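Local coordinates for uncharacterized protein (Thermus thermophilus HB8, PDB 6SCE) that acts in type III CRISPR defence as a DNA nuclease that is switched on when its CARF part binds cyclic oligoadenylate, at residues 8-13 with 34-39; 84-89 with 107-112. All blocks are in the same frame, centred on the assembly; numbering follows the deposited sequence.

Contact 1: 8-13 with 34-39. With nucleotides of chain B.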
# COMPACT_ATOMS: atom_id res chain seq x y z
N CYS A 8 5.11 0.88 24.07
CA CYS A 8 5.10 1.27 22.65
C CYS A 8 4.87 0.10 21.71
O CYS A 8 5.66 -0.83 21.64
CB CYS A 8 6.44 1.93 22.36
SG CYS A 8 6.61 2.73 20.74
N LEU A 9 3.81 0.18 20.93
CA LEU A 9 3.62 -0.73 19.82
C LEU A 9 4.75 -0.49 18.82
O LEU A 9 5.09 0.65 18.51
CB LEU A 9 2.26 -0.51 19.17
CG LEU A 9 0.99 -0.62 20.00
CD1 LEU A 9 -0.22 -0.41 19.10
CD2 LEU A 9 0.95 -1.98 20.68
N LEU A 10 5.35 -1.56 18.34
CA LEU A 10 6.48 -1.45 17.42
C LEU A 10 6.25 -2.29 16.16
O LEU A 10 6.26 -3.53 16.21
CB LEU A 10 7.76 -1.89 18.13
CG LEU A 10 9.05 -1.73 17.34
CD1 LEU A 10 9.28 -0.25 17.02
CD2 LEU A 10 10.22 -2.36 18.10
N GLY A 11 6.04 -1.61 15.04
CA GLY A 11 5.93 -2.26 13.74
C GLY A 11 7.22 -2.15 12.95
O GLY A 11 8.32 -2.10 13.53
N ASN A 12 7.11 -2.14 11.63
CA ASN A 12 8.28 -2.12 10.80
C ASN A 12 9.17 -0.90 11.02
O ASN A 12 10.40 -1.02 11.03
CB ASN A 12 7.90 -2.17 9.31
CG ASN A 12 7.42 -3.53 8.89
OD1 ASN A 12 7.79 -4.54 9.51
ND2 ASN A 12 6.54 -3.57 7.90
N ASP A 13 8.57 0.27 11.08
CA ASP A 13 9.36 1.48 11.10
C ASP A 13 9.68 1.98 12.53
O ASP A 13 8.78 2.24 13.30
CB ASP A 13 8.69 2.60 10.31
CG ASP A 13 9.71 3.53 9.73
OD1 ASP A 13 10.35 4.26 10.52
OD2 ASP A 13 9.91 3.48 8.50
N ALA A 34 11.83 1.11 28.50
CA ALA A 34 10.85 1.11 27.41
C ALA A 34 10.46 -0.33 27.18
O ALA A 34 11.30 -1.20 27.23
CB ALA A 34 11.44 1.70 26.15
N VAL A 35 9.18 -0.56 26.94
CA VAL A 35 8.69 -1.87 26.62
C VAL A 35 8.07 -1.79 25.22
O VAL A 35 7.18 -0.99 25.00
CB VAL A 35 7.62 -2.35 27.63
CG1 VAL A 35 7.15 -3.75 27.30
CG2 VAL A 35 8.14 -2.31 29.07
N PHE A 36 8.54 -2.64 24.33
CA PHE A 36 8.04 -2.66 22.97
C PHE A 36 7.21 -3.90 22.72
O PHE A 36 7.68 -5.01 22.90
CB PHE A 36 9.19 -2.60 22.00
CG PHE A 36 9.93 -1.31 22.09
CD1 PHE A 36 9.36 -0.15 21.61
CD2 PHE A 36 11.13 -1.24 22.76
CE1 PHE A 36 10.02 1.08 21.73
CE2 PHE A 36 11.79 -0.02 22.90
CZ PHE A 36 11.24 1.14 22.40
N TYR A 37 6.00 -3.69 22.26
CA TYR A 37 5.11 -4.79 21.87
C TYR A 37 5.26 -4.92 20.38
O TYR A 37 4.65 -4.17 19.58
CB TYR A 37 3.69 -4.50 22.34
CG TYR A 37 3.64 -4.25 23.82
CD1 TYR A 37 3.57 -5.30 24.74
CD2 TYR A 37 3.68 -2.95 24.33
CE1 TYR A 37 3.54 -5.05 26.11
CE2 TYR A 37 3.65 -2.71 25.68
CZ TYR A 37 3.59 -3.75 26.56
OH TYR A 37 3.59 -3.46 27.87
N SER A 38 6.15 -5.81 19.99
CA SER A 38 6.66 -5.80 18.66
C SER A 38 5.99 -6.84 17.80
O SER A 38 5.61 -7.96 18.26
CB SER A 38 8.17 -5.96 18.67
OG SER A 38 8.49 -7.29 18.90
N PHE A 39 5.83 -6.44 16.55
CA PHE A 39 5.43 -7.32 15.48
C PHE A 39 6.66 -7.76 14.72
O PHE A 39 7.60 -6.99 14.59
CB PHE A 39 4.51 -6.57 14.52
CG PHE A 39 3.30 -6.04 15.20
CD1 PHE A 39 3.32 -4.80 15.81
CD2 PHE A 39 2.15 -6.82 15.31
CE1 PHE A 39 2.20 -4.31 16.48
CE2 PHE A 39 1.02 -6.34 15.97
CZ PHE A 39 1.04 -5.07 16.54
P A B 2 4.71 0.78 11.44
OP1 A B 2 5.83 0.54 10.47
OP2 A B 2 4.93 0.75 12.93
O5' A B 2 4.08 2.21 11.08
C5' A B 2 3.14 2.80 12.01
C4' A B 2 2.72 4.15 11.50
O4' A B 2 3.87 5.04 11.53
C3' A B 2 2.18 4.19 10.07
O3' A B 2 1.06 5.06 9.96
C2' A B 2 3.35 4.77 9.28
O2' A B 2 2.92 5.50 8.15
C1' A B 2 3.96 5.72 10.31
N9 A B 2 5.34 6.09 10.06
C8 A B 2 6.26 5.43 9.27
N7 A B 2 7.40 6.07 9.19
C5 A B 2 7.22 7.21 9.96
C6 A B 2 8.07 8.30 10.26
N6 A B 2 9.29 8.45 9.74
N1 A B 2 7.58 9.25 11.09
C2 A B 2 6.32 9.13 11.52
N3 A B 2 5.43 8.17 11.30
C4 A B 2 5.95 7.23 10.49
P A B 1 -2.03 -0.97 9.24
OP1 A B 1 -3.11 -1.32 10.22
OP2 A B 1 -2.10 0.41 8.62
O5' A B 1 -0.65 -1.17 10.01
C5' A B 1 0.54 -0.48 9.61
C4' A B 1 1.72 -1.33 9.99
O4' A B 1 1.80 -2.48 9.10
C3' A B 1 3.06 -0.59 9.89
O3' A B 1 3.44 -0.18 11.21
C2' A B 1 3.99 -1.65 9.27
O2' A B 1 4.59 -2.45 10.26
C1' A B 1 3.03 -2.47 8.41
N9 A B 1 2.80 -1.93 7.07
C8 A B 1 1.58 -1.78 6.46
N7 A B 1 1.69 -1.29 5.25
C5 A B 1 3.05 -1.13 5.05
C6 A B 1 3.80 -0.65 3.96
N6 A B 1 3.25 -0.21 2.83
N1 A B 1 5.15 -0.63 4.09
C2 A B 1 5.69 -1.06 5.24
N3 A B 1 5.08 -1.52 6.33
C4 A B 1 3.75 -1.53 6.17

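Contact 2: 84-89 with 107-112. With nucleotides of chain B.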
# COMPACT_ATOMS: atom_id res chain seq x y z
N ASN A 84 2.37 4.69 23.48
CA ASN A 84 2.34 5.15 22.09
C ASN A 84 1.64 4.11 21.24
O ASN A 84 2.12 3.01 21.14
CB ASN A 84 3.78 5.41 21.61
CG ASN A 84 3.88 5.96 20.19
OD1 ASN A 84 2.89 6.12 19.49
ND2 ASN A 84 5.13 6.21 19.74
N LEU A 85 0.51 4.48 20.61
CA LEU A 85 -0.30 3.54 19.80
C LEU A 85 -0.13 3.65 18.30
O LEU A 85 -0.85 2.99 17.53
CB LEU A 85 -1.78 3.73 20.12
CG LEU A 85 -2.16 3.62 21.59
CD1 LEU A 85 -3.66 3.76 21.75
CD2 LEU A 85 -1.64 2.35 22.19
N THR A 86 0.85 4.43 17.85
CA THR A 86 1.06 4.62 16.41
C THR A 86 1.58 3.38 15.70
O THR A 86 1.22 3.11 14.56
CB THR A 86 1.99 5.84 16.21
OG1 THR A 86 1.24 7.03 16.50
CG2 THR A 86 2.48 5.97 14.75
N GLY A 87 2.42 2.61 16.38
CA GLY A 87 3.10 1.52 15.78
C GLY A 87 2.20 0.35 15.39
O GLY A 87 1.19 0.02 16.05
N GLY A 88 2.60 -0.30 14.30
CA GLY A 88 1.99 -1.55 13.94
C GLY A 88 0.56 -1.43 13.49
O GLY A 88 0.08 -0.35 13.15
N ALA A 89 -0.13 -2.57 13.48
CA ALA A 89 -1.48 -2.66 12.98
C ALA A 89 -2.48 -1.84 13.83
O ALA A 89 -2.50 -1.91 15.08
CB ALA A 89 -1.89 -4.13 12.90
N VAL A 107 -1.94 8.20 27.07
CA VAL A 107 -2.01 7.46 25.81
C VAL A 107 -1.95 8.46 24.67
O VAL A 107 -2.65 9.47 24.69
CB VAL A 107 -3.30 6.63 25.72
CG1 VAL A 107 -3.33 5.82 24.43
CG2 VAL A 107 -3.40 5.71 26.93
N PHE A 108 -1.12 8.17 23.67
CA PHE A 108 -0.95 9.11 22.58
C PHE A 108 -0.55 8.41 21.28
O PHE A 108 -0.27 7.22 21.26
CB PHE A 108 0.07 10.18 22.97
CG PHE A 108 1.50 9.71 23.00
CD1 PHE A 108 1.99 8.96 24.06
CD2 PHE A 108 2.39 10.11 22.02
CE1 PHE A 108 3.30 8.55 24.10
CE2 PHE A 108 3.72 9.72 22.06
CZ PHE A 108 4.18 8.95 23.12
N LEU A 109 -0.59 9.18 20.21
CA LEU A 109 -0.16 8.77 18.85
C LEU A 109 0.79 9.84 18.38
O LEU A 109 0.73 10.98 18.85
CB LEU A 109 -1.35 8.87 17.88
CG LEU A 109 -2.65 8.22 18.20
CD1 LEU A 109 -3.68 8.48 17.13
CD2 LEU A 109 -2.34 6.72 18.31
N VAL A 110 1.62 9.51 17.40
CA VAL A 110 2.41 10.51 16.67
C VAL A 110 1.98 10.42 15.21
O VAL A 110 1.93 9.34 14.61
CB VAL A 110 3.92 10.34 16.85
CG1 VAL A 110 4.28 10.59 18.30
CG2 VAL A 110 4.44 8.94 16.46
N GLU A 111 1.61 11.56 14.65
CA GLU A 111 0.94 11.62 13.37
C GLU A 111 1.73 12.54 12.43
O GLU A 111 1.80 13.75 12.65
CB GLU A 111 -0.49 12.10 13.65
CG GLU A 111 -1.22 12.75 12.51
CD GLU A 111 -1.16 11.96 11.23
OE1 GLU A 111 -1.39 10.69 11.29
OE2 GLU A 111 -0.89 12.66 10.20
N GLY A 112 2.35 11.95 11.41
CA GLY A 112 3.19 12.70 10.49
C GLY A 112 2.87 12.49 9.04
O GLY A 112 3.78 12.46 8.18
P A B 1 -2.03 -0.97 9.24
OP1 A B 1 -3.11 -1.32 10.22
OP2 A B 1 -2.10 0.41 8.62
O5' A B 1 -0.65 -1.17 10.01
C5' A B 1 0.54 -0.48 9.61
C4' A B 1 1.72 -1.33 9.99
O4' A B 1 1.80 -2.48 9.10
C3' A B 1 3.06 -0.59 9.89
O3' A B 1 3.44 -0.18 11.21
C2' A B 1 3.99 -1.65 9.27
O2' A B 1 4.59 -2.45 10.26
C1' A B 1 3.03 -2.47 8.41
N9 A B 1 2.80 -1.93 7.07
C8 A B 1 1.58 -1.78 6.46
N7 A B 1 1.69 -1.29 5.25
C5 A B 1 3.05 -1.13 5.05
C6 A B 1 3.80 -0.65 3.96
N6 A B 1 3.25 -0.21 2.83
N1 A B 1 5.15 -0.63 4.09
C2 A B 1 5.69 -1.06 5.24
N3 A B 1 5.08 -1.52 6.33
C4 A B 1 3.75 -1.53 6.17
P A B 2 4.71 0.78 11.44
OP1 A B 2 5.83 0.54 10.47
OP2 A B 2 4.93 0.75 12.93
O5' A B 2 4.08 2.21 11.08
C5' A B 2 3.14 2.80 12.01
C4' A B 2 2.72 4.15 11.50
O4' A B 2 3.87 5.04 11.53
C3' A B 2 2.18 4.19 10.07
O3' A B 2 1.06 5.06 9.96
C2' A B 2 3.35 4.77 9.28
O2' A B 2 2.92 5.50 8.15
C1' A B 2 3.96 5.72 10.31
N9 A B 2 5.34 6.09 10.06
C8 A B 2 6.26 5.43 9.27
N7 A B 2 7.40 6.07 9.19
C5 A B 2 7.22 7.21 9.96
C6 A B 2 8.07 8.30 10.26
N6 A B 2 9.29 8.45 9.74
N1 A B 2 7.58 9.25 11.09
C2 A B 2 6.32 9.13 11.52
N3 A B 2 5.43 8.17 11.30
C4 A B 2 5.95 7.23 10.49

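Contact 1: 8-13 with 34-39
Strands 5-10 and 33-38 lie side by side and parallel in the Rossmann-like sheet of a CARF domain. They belong to a beta-alpha-beta unit whose first strand leads, through the loop at 11-13, into the cyclic oligoadenylate pocket. Three backbone hydrogen bonds join the strands. A fourth, from Phe39 N just past the second strand to Leu10 O, is the straightest, at 171°, and nearly follows the C=O axis. Cys8, Leu10, Phe36 and Ser38 share one face of the sheet. Cys8 turns SG anti to its backbone N, so the sulfur sits at the edge of the Phe36 ring, 5.1 Å from the centroid. Cys8 CB touches Phe36 CD1 at 3.7 Å. Leu10 crosses obliquely, and its CD2 meets Phe36 CB at 4.0 Å. Helix 44-59 packs against Leu10 and Phe36. On the other face, Leu9 CD2 rests on Tyr37 CB at 4.1 Å. Phe39 turns its ring edge to Leu10 O, with CD1 3.2 Å from that oxygen. Gly11 CA lies 3.3 Å from OP2 of A2 of chain B. Asp13 N donates a hydrogen bond to OP1 of A2 of chain B. Asn12 N donates to O2' of A1 of chain B, and Asn12 ND2 to N3 of the A1 base at 3.0 Å.

Contact 2: 84-89 with 107-112
The loop after strand 81-84 forms part of the cyclic oligoadenylate pocket of the CARF domain, and its first residues are fixed to the neighbouring parallel strand 105-111. Asn84 and Phe108 form the one parallel bridge between the segments. Just beyond it, Leu85 N donates to Phe108 O at 2.9 Å, nearly along the C=O axis. The chain then turns away from the strand. Asn84 makes an Asx turn here: OD1 accepts from Thr86 N, with the donor above the carbonyl plane. The amide ND2 is held by Tyr6 OH. CG of Asn84 is anti to its backbone N (chi1 -177°), which lays the amide over the Phe108 ring with the planes 21° apart. Asn84 CB makes an off-centre CH-pi contact with this ring, 4.3 Å from the centroid. Thr86 continues the link by its side chain. Its OG1 is anti to the carbonyl carbon and accepts a short bond from Val110 N, 2.7 Å long. A side-chain oxygen thus takes the place of a backbone partner as the two chains part. Leu85 meets the strand with CD1 and CB. CD1 presses on Val107 CG1 at 3.4 Å, closer than usual for two carbons, while CB meets Leu109 CD2 at 3.5 Å. Helix 90-100 covers Leu85. Gly87 and Gly88 carry the loop to the ligand, and Gly88 has a positive phi (69°), a conformation that favours glycine. Gly88 N donates to OP2 of A2 of chain B at 2.9 Å, and weakly to O3' of A1 of chain B.

Overall arrangement
From the N terminus, strand 5-10 leads through the loop at 11-13 into helix 15-28. The chain returns as strand 33-38, and contact 1 closes this loop. After helix 44-59 and strand 64-67 the chain crosses to strand 81-84. Helix 90-100 and strand 105-111 make a later return, closed by contact 2. The two contacts are in series and neither nest nor cross. Both lie on one seven-stranded sheet, in which strand 5-10 stands between 33-38 and 81-84. The contacts touch there, with Leu9 N probably hydrogen-bonded to Asn84 O and Leu9 CB packed on Gly87 O. Nearer the ligand, Phe39 packs on Gly88. Adjacent strands 5-10 and 81-84 each send a loop to A1 and A2 of chain B.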